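Local coordinates for SCO1/SenC family lipoprotein (Bacillus anthracis, PDB 4HDE) that probably binds copper and acts in assembly of the copper centre of cytochrome c oxidase, as a membrane-anchored member of the SCO1/SenC family with a thioredoxin-like fold, at residues E13-T18 with N101-Y106; G32-A37 with L67-V72; A37-T42 with V72-D77; A56-M61 with E159-D164. All blocks are in the same frame, centred on the assembly; numbering follows the deposited sequence.

Overall arrangement
Segment 13-18 meets 101-106 in interaction 1, which joins the N-terminal strand 16-18 to edge strand 100-103. Interactions 2 and 3 nest inside that loop. They join strands 35-40 and 70-75 in succession, sharing Ala37 and Val72, and their segments alternate along the chain. Helix 48-64 forms the connection between the two strands. Interaction 4 brings residues 56-61 of this helix against 159-164 near the C terminus, so it crosses the other three. It touches interaction 2 through Phe71 and Leu67. Interactions 1 and 4 have centres about 24 Å apart, on opposite sides of the chain's centre.

Interaction 1 of 4, residues E13-T18 with N101-Y106; sequences ETFQFT and NLLTGY
Phe17 holds CG anti to its own carbonyl carbon (chi1 -61°), while Tyr106 holds CG between its backbone N and carbonyl carbon (chi1 38°). With CG so placed, the two rings meet edge to face. The edge of Tyr106 points at the face of Phe17, with centroids 4.5 Å apart and planes at 64°. Tyr106 CD1 lies over the centre of the Phe17 ring, and Tyr106 CE1 comes within 3.4 Å of Phe17 CD2. Phe15 CD1 lies over the opposite face of Phe17, nearer the rim. The Phe17 ring is therefore sandwiched. Leu103 CD1 fits at the edges of both phenylalanine rings and is 3.9 Å from Phe15 CE1. Phe114 also meets both rings edge to face.

The backbones join at one antiparallel hydrogen-bonded pair, Thr18 with Thr104. Thr18 N donates to Thr104 O at 3.0 Å, and Thr104 N returns a bond to Thr18 O at 2.9 Å. Thr18 O also takes a CA-H contact from Leu103 CA at 3.2 Å. The polar ends look elsewhere: Tyr106 OH bonds Ser75 O, and Thr104 OG1 bonds Asp81 O. The aromatic cluster also rests on Phe74 of strand 70-75. This is how a small N-terminal hairpin, strands 16-18 and 24-26, docks at the edge strand 100-103 of a thioredoxin-like sheet.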
loop_
_atom_site.group_PDB
_atom_site.type_symbol
_atom_site.label_atom_id
_atom_site.label_comp_id
_atom_site.label_asym_id
_atom_site.label_seq_id
_atom_site.Cartn_x
_atom_site.Cartn_y
_atom_site.Cartn_z
ATOM N N GLU A 13 0.024 0.387 14.180
ATOM C CA GLU A 13 -1.181 0.642 14.955
ATOM C C GLU A 13 -2.393 0.005 14.287
ATOM O O GLU A 13 -2.399 -0.254 13.082
ATOM C CB GLU A 13 -1.409 2.138 15.102
ATOM C CG GLU A 13 -1.966 2.782 13.855
ATOM C CD GLU A 13 -2.051 4.286 13.965
ATOM O OE1 GLU A 13 -3.180 4.823 13.923
ATOM O OE2 GLU A 13 -0.992 4.930 14.087
ATOM N N THR A 14 -3.420 -0.246 15.087
ATOM C CA THR A 14 -4.688 -0.737 14.590
ATOM C C THR A 14 -5.444 0.413 13.931
ATOM O O THR A 14 -5.533 1.505 14.494
ATOM C CB THR A 14 -5.514 -1.327 15.736
ATOM O OG1 THR A 14 -4.789 -2.420 16.315
ATOM C CG2 THR A 14 -6.859 -1.831 15.245
ATOM N N PHE A 15 -5.961 0.174 12.738
ATOM C CA PHE A 15 -6.674 1.209 11.987
ATOM C C PHE A 15 -7.892 0.644 11.260
ATOM O O PHE A 15 -7.951 -0.537 10.927
ATOM C CB PHE A 15 -5.748 1.896 10.980
ATOM C CG PHE A 15 -5.266 0.992 9.881
ATOM C CD1 PHE A 15 -5.926 0.941 8.662
ATOM C CD2 PHE A 15 -4.142 0.202 10.065
ATOM C CE1 PHE A 15 -5.485 0.118 7.654
ATOM C CE2 PHE A 15 -3.701 -0.636 9.063
ATOM C CZ PHE A 15 -4.372 -0.672 7.849
ATOM N N GLN A 16 -8.860 1.520 11.021
ATOM C CA GLN A 16 -10.047 1.191 10.253
ATOM C C GLN A 16 -10.357 2.373 9.352
ATOM O O GLN A 16 -10.793 3.422 9.821
ATOM C CB GLN A 16 -11.235 0.914 11.173
ATOM C CG GLN A 16 -12.528 0.603 10.442
ATOM C CD GLN A 16 -13.698 0.452 11.399
ATOM O OE1 GLN A 16 -13.557 -0.094 12.501
ATOM N NE2 GLN A 16 -14.854 0.953 10.997
ATOM N N PHE A 17 -10.101 2.212 8.059
ATOM C CA PHE A 17 -10.328 3.292 7.105
ATOM C C PHE A 17 -11.456 2.873 6.173
ATOM O O PHE A 17 -12.203 1.945 6.487
ATOM C CB PHE A 17 -9.042 3.620 6.335
ATOM C CG PHE A 17 -7.891 4.085 7.212
ATOM C CD1 PHE A 17 -8.117 4.735 8.420
ATOM C CD2 PHE A 17 -6.579 3.873 6.810
ATOM C CE1 PHE A 17 -7.037 5.169 9.203
ATOM C CE2 PHE A 17 -5.504 4.301 7.581
ATOM C CZ PHE A 17 -5.733 4.939 8.785
ATOM N N THR A 18 -11.603 3.558 5.044
ATOM C CA THR A 18 -12.663 3.257 4.089
ATOM C C THR A 18 -12.044 2.926 2.734
ATOM O O THR A 18 -11.135 3.620 2.283
ATOM C CB THR A 18 -13.623 4.453 3.943
ATOM O OG1 THR A 18 -14.189 4.765 5.223
ATOM C CG2 THR A 18 -14.743 4.128 2.970
ATOM N N ASN A 101 -7.156 -3.153 -1.858
ATOM C CA ASN A 101 -7.994 -2.103 -1.297
ATOM C C ASN A 101 -7.242 -0.790 -1.251
ATOM O O ASN A 101 -6.097 -0.738 -0.800
ATOM C CB ASN A 101 -8.472 -2.501 0.098
ATOM C CG ASN A 101 -9.516 -3.568 0.051
ATOM O OD1 ASN A 101 -10.707 -3.274 -0.063
ATOM N ND2 ASN A 101 -9.088 -4.829 0.101
ATOM N N LEU A 102 -7.870 0.258 -1.772
ATOM C CA LEU A 102 -7.310 1.607 -1.738
ATOM C C LEU A 102 -8.116 2.363 -0.696
ATOM O O LEU A 102 -9.347 2.314 -0.709
ATOM C CB LEU A 102 -7.397 2.275 -3.115
ATOM C CG LEU A 102 -6.586 1.583 -4.211
ATOM C CD1 LEU A 102 -7.371 0.457 -4.885
ATOM C CD2 LEU A 102 -6.166 2.604 -5.237
ATOM N N LEU A 103 -7.425 3.035 0.219
ATOM C CA LEU A 103 -8.046 3.540 1.439
ATOM C C LEU A 103 -8.026 5.064 1.540
ATOM O O LEU A 103 -7.117 5.740 1.048
ATOM C CB LEU A 103 -7.368 2.922 2.667
ATOM C CG LEU A 103 -7.318 1.391 2.709
ATOM C CD1 LEU A 103 -6.670 0.894 4.002
ATOM C CD2 LEU A 103 -8.704 0.791 2.544
ATOM N N THR A 104 -9.044 5.587 2.214
ATOM C CA THR A 104 -9.205 7.016 2.409
ATOM C C THR A 104 -10.221 7.223 3.528
ATOM O O THR A 104 -10.498 6.294 4.297
ATOM C CB THR A 104 -9.646 7.697 1.098
ATOM O OG1 THR A 104 -9.546 9.115 1.257
ATOM C CG2 THR A 104 -11.060 7.316 0.711
ATOM N N GLY A 105 -10.755 8.436 3.642
ATOM C CA GLY A 105 -11.846 8.716 4.562
ATOM C C GLY A 105 -11.442 9.436 5.832
ATOM O O GLY A 105 -12.285 9.878 6.597
ATOM N N TYR A 106 -10.136 9.566 6.025
ATOM C CA TYR A 106 -9.532 10.183 7.192
ATOM C C TYR A 106 -9.059 11.587 6.815
ATOM O O TYR A 106 -9.137 11.979 5.657
ATOM C CB TYR A 106 -8.347 9.317 7.637
ATOM C CG TYR A 106 -7.559 8.732 6.486
ATOM C CD1 TYR A 106 -7.630 7.379 6.187
ATOM C CD2 TYR A 106 -6.756 9.537 5.694
ATOM C CE1 TYR A 106 -6.914 6.842 5.135
ATOM C CE2 TYR A 106 -6.045 9.016 4.631
ATOM C CZ TYR A 106 -6.123 7.669 4.357
ATOM O OH TYR A 106 -5.405 7.132 3.317
#

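Interaction 2 of 4, residues G32-A37 with L67-V72; sequences GKVWVA and LDVQFV
A water is gripped by three side chains, Lys33, Gln70 and Asp68. It accepts from Lys33 NZ at 3.1 Å and from Gln70 NE2 at 2.9 Å, and donates to Asp68 OD1 at 2.7 Å. Lys33 NZ and Asp68 OD1 stay 4.9 Å apart, so the water mediates between the opposite charges. Lys33 is extended up to CE, and a bend at chi4 (-70°) turns NZ. Its CD packs on Gln70 CG at 3.7 Å. A second water links Val34 N to Asp68 O.

Further along, the strands run parallel. Gln70 N donates to Val34 O, Val36 N to Gln70 O and Val72 N to Val36 O. Strands 35-40 and 70-75, joined through helix 48-64, make a beta-alpha-beta crossover of the thioredoxin-like fold. Their short segments meet at an angle of 17°.

Trp35 and Val72 share one face of the sheet. Trp35 CG sits between its backbone N and carbonyl carbon (chi1 56°), and the six-membered part of the indole meets Val72: Trp35 CE3 is 3.5 Å from Val72 CG2. Val36 and Phe71 occupy the other face, side by side and pointing the same way, where Met55 of helix 48-64 touches both. There Val36 CB lies 3.9 Å from Phe71 CD1. Two residues earlier in each segment, Val34 CG1 touches Val69 CG1 at 4.0 Å.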
loop_
_atom_site.group_PDB
_atom_site.type_symbol
_atom_site.label_atom_id
_atom_site.label_comp_id
_atom_site.label_asym_id
_atom_site.label_seq_id
_atom_site.Cartn_x
_atom_site.Cartn_y
_atom_site.Cartn_z
ATOM N N GLY A 32 -3.411 -11.462 10.175
ATOM C CA GLY A 32 -3.404 -12.857 9.771
ATOM C C GLY A 32 -3.091 -13.063 8.299
ATOM O O GLY A 32 -2.913 -14.200 7.853
ATOM N N LYS A 33 -3.027 -11.980 7.538
ATOM C CA LYS A 33 -2.691 -12.055 6.125
ATOM C C LYS A 33 -1.336 -11.409 5.870
ATOM O O LYS A 33 -0.876 -10.563 6.644
ATOM C CB LYS A 33 -3.782 -11.397 5.268
ATOM C CG LYS A 33 -5.112 -12.170 5.259
ATOM C CD LYS A 33 -6.201 -11.428 4.506
ATOM C CE LYS A 33 -7.479 -12.235 4.455
ATOM N NZ LYS A 33 -7.312 -13.415 3.562
ATOM N N VAL A 34 -0.693 -11.823 4.785
ATOM C CA VAL A 34 0.508 -11.162 4.304
ATOM C C VAL A 34 0.031 -10.062 3.370
ATOM O O VAL A 34 -0.805 -10.303 2.488
ATOM C CB VAL A 34 1.410 -12.165 3.548
ATOM C CG1 VAL A 34 2.605 -11.460 2.884
ATOM C CG2 VAL A 34 1.892 -13.253 4.499
ATOM N N TRP A 35 0.531 -8.849 3.567
ATOM C CA TRP A 35 0.114 -7.757 2.706
ATOM C C TRP A 35 1.225 -6.785 2.356
ATOM O O TRP A 35 2.262 -6.728 3.008
ATOM C CB TRP A 35 -1.123 -7.038 3.258
ATOM C CG TRP A 35 -1.065 -6.471 4.657
ATOM C CD1 TRP A 35 -1.038 -7.168 5.826
ATOM C CD2 TRP A 35 -1.122 -5.083 5.024
ATOM N NE1 TRP A 35 -1.061 -6.303 6.900
ATOM C CE2 TRP A 35 -1.108 -5.018 6.430
ATOM C CE3 TRP A 35 -1.179 -3.891 4.295
ATOM C CZ2 TRP A 35 -1.139 -3.808 7.127
ATOM C CZ3 TRP A 35 -1.220 -2.686 4.993
ATOM C CH2 TRP A 35 -1.193 -2.656 6.390
ATOM N N VAL A 36 1.002 -6.071 1.260
ATOM C CA VAL A 36 1.952 -5.092 0.762
ATOM C C VAL A 36 1.266 -3.741 0.732
ATOM O O VAL A 36 0.148 -3.620 0.229
ATOM C CB VAL A 36 2.414 -5.449 -0.652
ATOM C CG1 VAL A 36 3.443 -4.454 -1.149
ATOM C CG2 VAL A 36 2.993 -6.857 -0.673
ATOM N N ALA A 37 1.931 -2.733 1.286
ATOM C CA ALA A 37 1.372 -1.382 1.376
ATOM C C ALA A 37 2.178 -0.368 0.557
ATOM O O ALA A 37 3.412 -0.448 0.471
ATOM C CB ALA A 37 1.321 -0.937 2.821
ATOM N N LEU A 67 0.653 -17.401 -4.487
ATOM C CA LEU A 67 0.792 -16.712 -3.222
ATOM C C LEU A 67 -0.496 -15.978 -2.932
ATOM O O LEU A 67 -1.048 -15.301 -3.798
ATOM C CB LEU A 67 1.966 -15.735 -3.255
ATOM C CG LEU A 67 3.337 -16.412 -3.239
ATOM C CD1 LEU A 67 4.419 -15.465 -3.741
ATOM C CD2 LEU A 67 3.678 -16.950 -1.854
ATOM N N ASP A 68 -0.969 -16.139 -1.708
ATOM C CA ASP A 68 -2.204 -15.536 -1.248
ATOM C C ASP A 68 -1.804 -14.329 -0.423
ATOM O O ASP A 68 -1.398 -14.480 0.729
ATOM C CB ASP A 68 -2.947 -16.553 -0.385
ATOM C CG ASP A 68 -4.342 -16.116 -0.028
ATOM O OD1 ASP A 68 -4.687 -14.939 -0.254
ATOM O OD2 ASP A 68 -5.098 -16.962 0.487
ATOM N N VAL A 69 -1.893 -13.143 -1.024
ATOM C CA VAL A 69 -1.478 -11.915 -0.364
ATOM C C VAL A 69 -2.492 -10.809 -0.649
ATOM O O VAL A 69 -3.321 -10.927 -1.551
ATOM C CB VAL A 69 -0.085 -11.479 -0.844
ATOM C CG1 VAL A 69 0.949 -12.568 -0.531
ATOM C CG2 VAL A 69 -0.111 -11.187 -2.334
ATOM N N GLN A 70 -2.409 -9.734 0.133
ATOM C CA GLN A 70 -3.266 -8.560 -0.039
ATOM C C GLN A 70 -2.432 -7.346 -0.412
ATOM O O GLN A 70 -1.256 -7.247 -0.068
ATOM C CB GLN A 70 -4.007 -8.245 1.262
ATOM C CG GLN A 70 -4.951 -9.344 1.709
ATOM C CD GLN A 70 -6.149 -9.491 0.799
ATOM O OE1 GLN A 70 -6.758 -8.501 0.377
ATOM N NE2 GLN A 70 -6.514 -10.735 0.502
ATOM N N PHE A 71 -3.067 -6.416 -1.120
ATOM C CA PHE A 71 -2.451 -5.149 -1.487
ATOM C C PHE A 71 -3.276 -4.018 -0.930
ATOM O O PHE A 71 -4.508 -4.061 -0.970
ATOM C CB PHE A 71 -2.321 -5.052 -3.007
ATOM C CG PHE A 71 -1.386 -6.081 -3.577
ATOM C CD1 PHE A 71 -0.034 -5.832 -3.634
ATOM C CD2 PHE A 71 -1.857 -7.319 -3.981
ATOM C CE1 PHE A 71 0.840 -6.799 -4.121
ATOM C CE2 PHE A 71 -0.994 -8.280 -4.465
ATOM C CZ PHE A 71 0.346 -8.020 -4.528
ATOM N N VAL A 72 -2.583 -3.020 -0.392
ATOM C CA VAL A 72 -3.240 -1.867 0.210
ATOM C C VAL A 72 -2.523 -0.606 -0.224
ATOM O O VAL A 72 -1.310 -0.497 -0.084
ATOM C CB VAL A 72 -3.233 -1.957 1.752
ATOM C CG1 VAL A 72 -3.843 -0.702 2.388
ATOM C CG2 VAL A 72 -3.969 -3.210 2.217
HETATM O O HOH W 1 -5.042 -13.011 1.565
HETATM O O HOH W 2 -2.390 -13.656 3.127
#

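Interaction 3 of 4, residues A37-T42 with V72-D77; sequences ADFMFT and VSFSVD
Asp38 and Met40 each pair with the neighbouring parallel strand: Asp38 N donates to Val72 O, Phe74 N to Asp38 O, Met40 N to Phe74 O, and Val76 N to Met40 O at 2.8 Å. On one face, Ser73 OG donates to Asp38 OD1 at 2.8 Å, meeting the syn lone pair of that carboxylate oxygen. A chi1 of 72° places Asp38 CG on the Ser73 side, and its OD1 comes nearest to Ser73. Ser73 OG also bonds Trp100 NE1, so this buried hydroxyl has two partners.

On the other face, the Phe39 and Phe74 rings are slid apart, with planes at 26°. Phe74 CD2 lies over the rim of the Phe39 ring, and Phe39 CD1 is 3.7 Å from Phe74 CB. Val76 CG1 meets the edge of Phe39. Beyond the strands, Phe41 CB packs on Asp77 CB at 3.5 Å. Asp77 OD1 pairs with Lys125. Ser75 OG accepts from Asp77 N at 3.0 Å, an ST turn, and also bonds Asp81. These are the central parallel strands of a thioredoxin-like fold. In SCO proteins the copper-binding cysteines follow the first of them, here probably including Cys48.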
loop_
_atom_site.group_PDB
_atom_site.type_symbol
_atom_site.label_atom_id
_atom_site.label_comp_id
_atom_site.label_asym_id
_atom_site.label_seq_id
_atom_site.Cartn_x
_atom_site.Cartn_y
_atom_site.Cartn_z
ATOM N N ALA A 37 1.931 -2.733 1.286
ATOM C CA ALA A 37 1.372 -1.382 1.376
ATOM C C ALA A 37 2.178 -0.368 0.557
ATOM O O ALA A 37 3.412 -0.448 0.471
ATOM C CB ALA A 37 1.321 -0.937 2.821
ATOM N N ASP A 38 1.470 0.588 -0.041
ATOM C CA ASP A 38 2.102 1.805 -0.519
ATOM C C ASP A 38 1.236 3.031 -0.208
ATOM O O ASP A 38 0.106 2.897 0.273
ATOM C CB ASP A 38 2.509 1.700 -2.003
ATOM C CG ASP A 38 1.329 1.734 -2.962
ATOM O OD1 ASP A 38 0.171 1.597 -2.531
ATOM O OD2 ASP A 38 1.569 1.878 -4.195
ATOM N N PHE A 39 1.797 4.207 -0.480
ATOM C CA PHE A 39 1.140 5.503 -0.287
ATOM C C PHE A 39 1.096 6.218 -1.628
ATOM O O PHE A 39 2.093 6.248 -2.345
ATOM C CB PHE A 39 1.907 6.336 0.741
ATOM C CG PHE A 39 1.807 5.797 2.138
ATOM C CD1 PHE A 39 0.861 6.298 3.015
ATOM C CD2 PHE A 39 2.645 4.779 2.575
ATOM C CE1 PHE A 39 0.749 5.801 4.310
ATOM C CE2 PHE A 39 2.535 4.279 3.872
ATOM C CZ PHE A 39 1.582 4.791 4.735
HETATM N N MSE A 40 -0.047 6.798 -1.964
HETATM C CA MSE A 40 -0.225 7.436 -3.264
HETATM C C MSE A 40 -1.387 8.413 -3.232
HETATM O O MSE A 40 -2.041 8.580 -2.210
HETATM C CB MSE A 40 -0.478 6.376 -4.332
HETATM C CG MSE A 40 -1.551 5.369 -3.945
HETATM SE SE MSE A 40 -2.665 4.850 -5.447
HETATM C CE MSE A 40 -3.836 6.402 -5.499
ATOM N N PHE A 41 -1.619 9.098 -4.345
ATOM C CA PHE A 41 -2.795 9.955 -4.467
ATOM C C PHE A 41 -3.206 10.054 -5.921
ATOM O O PHE A 41 -2.365 9.955 -6.811
ATOM C CB PHE A 41 -2.614 11.333 -3.793
ATOM C CG PHE A 41 -1.585 12.229 -4.435
ATOM C CD1 PHE A 41 -1.966 13.393 -5.096
ATOM C CD2 PHE A 41 -0.235 11.938 -4.322
ATOM C CE1 PHE A 41 -1.009 14.225 -5.667
ATOM C CE2 PHE A 41 0.722 12.770 -4.883
ATOM C CZ PHE A 41 0.338 13.896 -5.561
ATOM N N THR A 42 -4.499 10.224 -6.171
ATOM C CA THR A 42 -5.005 10.096 -7.537
ATOM C C THR A 42 -4.674 11.276 -8.440
ATOM O O THR A 42 -4.672 11.129 -9.658
ATOM C CB THR A 42 -6.528 9.807 -7.602
ATOM O OG1 THR A 42 -7.271 10.984 -7.275
ATOM C CG2 THR A 42 -6.904 8.674 -6.657
ATOM N N VAL A 72 -2.583 -3.020 -0.392
ATOM C CA VAL A 72 -3.240 -1.867 0.210
ATOM C C VAL A 72 -2.523 -0.606 -0.224
ATOM O O VAL A 72 -1.310 -0.497 -0.084
ATOM C CB VAL A 72 -3.233 -1.957 1.752
ATOM C CG1 VAL A 72 -3.843 -0.702 2.388
ATOM C CG2 VAL A 72 -3.969 -3.210 2.217
ATOM N N SER A 73 -3.290 0.343 -0.755
ATOM C CA SER A 73 -2.758 1.660 -1.107
ATOM C C SER A 73 -3.459 2.714 -0.265
ATOM O O SER A 73 -4.680 2.844 -0.334
ATOM C CB SER A 73 -3.006 1.970 -2.584
ATOM O OG SER A 73 -2.378 1.005 -3.429
ATOM N N PHE A 74 -2.700 3.473 0.514
ATOM C CA PHE A 74 -3.274 4.539 1.333
ATOM C C PHE A 74 -3.226 5.844 0.561
ATOM O O PHE A 74 -2.147 6.230 0.100
ATOM C CB PHE A 74 -2.478 4.745 2.628
ATOM C CG PHE A 74 -2.421 3.541 3.528
ATOM C CD1 PHE A 74 -3.449 3.280 4.422
ATOM C CD2 PHE A 74 -1.317 2.701 3.516
ATOM C CE1 PHE A 74 -3.399 2.185 5.264
ATOM C CE2 PHE A 74 -1.263 1.590 4.365
ATOM C CZ PHE A 74 -2.307 1.345 5.243
ATOM N N SER A 75 -4.348 6.556 0.460
ATOM C CA SER A 75 -4.312 7.886 -0.138
ATOM C C SER A 75 -3.681 8.901 0.808
ATOM O O SER A 75 -4.039 8.991 1.993
ATOM C CB SER A 75 -5.706 8.378 -0.527
ATOM O OG SER A 75 -5.636 9.735 -0.966
ATOM N N VAL A 76 -2.740 9.678 0.277
ATOM C CA VAL A 76 -2.165 10.790 1.023
ATOM C C VAL A 76 -2.795 12.121 0.637
ATOM O O VAL A 76 -2.297 13.175 1.023
ATOM C CB VAL A 76 -0.635 10.855 0.872
ATOM C CG1 VAL A 76 -0.002 9.580 1.422
ATOM C CG2 VAL A 76 -0.242 11.071 -0.588
ATOM N N ASP A 77 -3.892 12.077 -0.106
ATOM C CA ASP A 77 -4.647 13.288 -0.412
ATOM C C ASP A 77 -6.138 13.049 -0.173
ATOM O O ASP A 77 -6.942 13.187 -1.085
ATOM C CB ASP A 77 -4.384 13.704 -1.865
ATOM C CG ASP A 77 -4.847 15.115 -2.175
ATOM O OD1 ASP A 77 -5.027 15.925 -1.235
ATOM O OD2 ASP A 77 -5.013 15.419 -3.372
#

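Interaction 4 of 4, residues A56-M61 with E159-D164; sequences AKLQKM and EDIIRD
Ile161 meets Leu58 with most of its side chain, where two helices pack on the same face of the thioredoxin-like sheet. The short helical segments 56-61 and 159-164 cross at 46°, with their axes 10.8 Å apart. Ile161 CB lies 4.2 Å from Leu58 CD1. One step out, CG2, anti to the backbone N, faces both Leu58 methyls: Ile161 CG2 is 3.8 Å from Leu58 CD1 and 3.9 Å from Leu58 CD2. CG1 carries the chain onward to CD1, and this tip, Ile161 CD1, meets Leu58 CD2 at 4.1 Å. The two side chains cross at about a right angle. Leu58 in turn touches Phe71 of strand 70-75, while Ile161 touches Tyr150 of strand 146-151.

Ile162 takes the neighbouring place. Its chi2 of -66° places CD1 so that it meets both Leu58 and Met61. Ile162 CD1 is 4.2 Å from Leu58 CD1 and also lies against Met61, a selenomethionine, near its CB and C atoms. Leu67 touches Ile162 as well. At the more exposed end, Met61 CE approaches Glu159 OE2 at 4.4 Å. The contact is apolar and modest in area.

On the far side of helix 158-169, Asp160, Arg163 and Asp164 form a salt-bridge network. There Arg163 NE, at 3.1 Å, and Arg163 NH1 both donate to Asp164 OD1 from the same face of the carboxylate.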
loop_
_atom_site.group_PDB
_atom_site.type_symbol
_atom_site.label_atom_id
_atom_site.label_comp_id
_atom_site.label_asym_id
_atom_site.label_seq_id
_atom_site.Cartn_x
_atom_site.Cartn_y
_atom_site.Cartn_z
ATOM N N ALA A 56 0.620 -3.538 -9.630
ATOM C CA ALA A 56 -0.183 -4.463 -10.433
ATOM C C ALA A 56 0.652 -5.616 -11.009
ATOM O O ALA A 56 0.180 -6.754 -11.098
ATOM C CB ALA A 56 -0.898 -3.715 -11.538
ATOM N N LYS A 57 1.890 -5.334 -11.401
ATOM C CA LYS A 57 2.775 -6.387 -11.893
ATOM C C LYS A 57 3.063 -7.366 -10.758
ATOM O O LYS A 57 3.014 -8.584 -10.955
ATOM C CB LYS A 57 4.069 -5.793 -12.440
ATOM C CG LYS A 57 5.025 -6.850 -12.985
ATOM C CD LYS A 57 6.128 -6.238 -13.843
ATOM C CE LYS A 57 7.185 -7.276 -14.201
ATOM N NZ LYS A 57 6.636 -8.452 -14.936
ATOM N N LEU A 58 3.319 -6.841 -9.565
ATOM C CA LEU A 58 3.541 -7.674 -8.392
ATOM C C LEU A 58 2.311 -8.517 -8.075
ATOM O O LEU A 58 2.436 -9.691 -7.735
ATOM C CB LEU A 58 3.920 -6.801 -7.192
ATOM C CG LEU A 58 4.208 -7.521 -5.877
ATOM C CD1 LEU A 58 5.311 -8.551 -6.050
ATOM C CD2 LEU A 58 4.596 -6.494 -4.835
ATOM N N GLN A 59 1.126 -7.924 -8.180
ATOM C CA GLN A 59 -0.124 -8.634 -7.946
ATOM C C GLN A 59 -0.259 -9.826 -8.895
ATOM O O GLN A 59 -0.589 -10.944 -8.484
ATOM C CB GLN A 59 -1.309 -7.680 -8.115
ATOM C CG GLN A 59 -2.671 -8.334 -7.937
ATOM C CD GLN A 59 -3.830 -7.422 -8.313
ATOM O OE1 GLN A 59 -3.800 -6.740 -9.341
ATOM N NE2 GLN A 59 -4.886 -7.443 -7.503
ATOM N N LYS A 60 0.006 -9.594 -10.177
ATOM C CA LYS A 60 -0.112 -10.634 -11.183
ATOM C C LYS A 60 0.916 -11.748 -10.941
ATOM O O LYS A 60 0.612 -12.942 -11.048
ATOM C CB LYS A 60 0.066 -10.019 -12.573
ATOM C CG LYS A 60 -0.327 -10.915 -13.717
ATOM C CD LYS A 60 -0.084 -10.223 -15.055
ATOM C CE LYS A 60 -1.190 -10.524 -16.050
ATOM N NZ LYS A 60 -2.482 -9.914 -15.628
HETATM N N MSE A 61 2.139 -11.358 -10.613
HETATM C CA MSE A 61 3.200 -12.334 -10.381
HETATM C C MSE A 61 2.913 -13.178 -9.146
HETATM O O MSE A 61 3.162 -14.389 -9.137
HETATM C CB MSE A 61 4.550 -11.626 -10.262
HETATM C CG MSE A 61 5.036 -11.026 -11.577
HETATM SE SE MSE A 61 6.693 -10.017 -11.420
HETATM C CE MSE A 61 7.952 -11.496 -11.178
ATOM N N GLU A 159 11.497 -10.152 -7.893
ATOM C CA GLU A 159 11.939 -11.475 -7.471
ATOM C C GLU A 159 12.257 -11.535 -5.975
ATOM O O GLU A 159 11.928 -12.520 -5.316
ATOM C CB GLU A 159 13.134 -11.931 -8.313
ATOM C CG GLU A 159 12.809 -12.136 -9.781
ATOM C CD GLU A 159 12.779 -10.840 -10.590
ATOM O OE1 GLU A 159 13.218 -9.786 -10.077
ATOM O OE2 GLU A 159 12.317 -10.883 -11.749
ATOM N N ASP A 160 12.892 -10.491 -5.443
ATOM C CA ASP A 160 13.147 -10.378 -4.001
ATOM C C ASP A 160 11.844 -10.405 -3.210
ATOM O O ASP A 160 11.728 -11.093 -2.192
ATOM C CB ASP A 160 13.866 -9.057 -3.677
ATOM C CG ASP A 160 15.366 -9.097 -3.942
ATOM O OD1 ASP A 160 15.867 -10.089 -4.500
ATOM O OD2 ASP A 160 16.050 -8.104 -3.593
ATOM N N ILE A 161 10.873 -9.618 -3.656
ATOM C CA ILE A 161 9.587 -9.550 -2.969
ATOM C C ILE A 161 8.880 -10.900 -2.978
ATOM O O ILE A 161 8.398 -11.354 -1.938
ATOM C CB ILE A 161 8.679 -8.464 -3.571
ATOM C CG1 ILE A 161 9.390 -7.103 -3.522
ATOM C CG2 ILE A 161 7.356 -8.416 -2.803
ATOM C CD1 ILE A 161 8.656 -5.984 -4.235
ATOM N N ILE A 162 8.843 -11.547 -4.135
ATOM C CA ILE A 162 8.247 -12.870 -4.257
ATOM C C ILE A 162 8.934 -13.870 -3.316
ATOM O O ILE A 162 8.269 -14.664 -2.642
ATOM C CB ILE A 162 8.309 -13.361 -5.719
ATOM C CG1 ILE A 162 7.358 -12.547 -6.600
ATOM C CG2 ILE A 162 7.985 -14.843 -5.807
ATOM C CD1 ILE A 162 5.892 -12.752 -6.271
ATOM N N ARG A 163 10.268 -13.842 -3.286
ATOM C CA ARG A 163 11.051 -14.710 -2.404
ATOM C C ARG A 163 10.636 -14.505 -0.947
ATOM O O ARG A 163 10.425 -15.467 -0.198
ATOM C CB ARG A 163 12.552 -14.411 -2.583
ATOM C CG ARG A 163 13.495 -15.073 -1.575
ATOM C CD ARG A 163 14.826 -14.311 -1.476
ATOM N NE ARG A 163 14.622 -12.954 -0.979
ATOM C CZ ARG A 163 15.464 -11.942 -1.169
ATOM N NH1 ARG A 163 15.172 -10.740 -0.684
ATOM N NH2 ARG A 163 16.588 -12.126 -1.854
ATOM N N ASP A 164 10.545 -13.249 -0.544
ATOM C CA ASP A 164 10.175 -12.929 0.830
ATOM C C ASP A 164 8.738 -13.360 1.165
ATOM O O ASP A 164 8.469 -13.852 2.271
ATOM C CB ASP A 164 10.388 -11.435 1.104
ATOM C CG ASP A 164 11.859 -11.027 1.052
ATOM O OD1 ASP A 164 12.742 -11.892 1.190
ATOM O OD2 ASP A 164 12.140 -9.815 0.888
#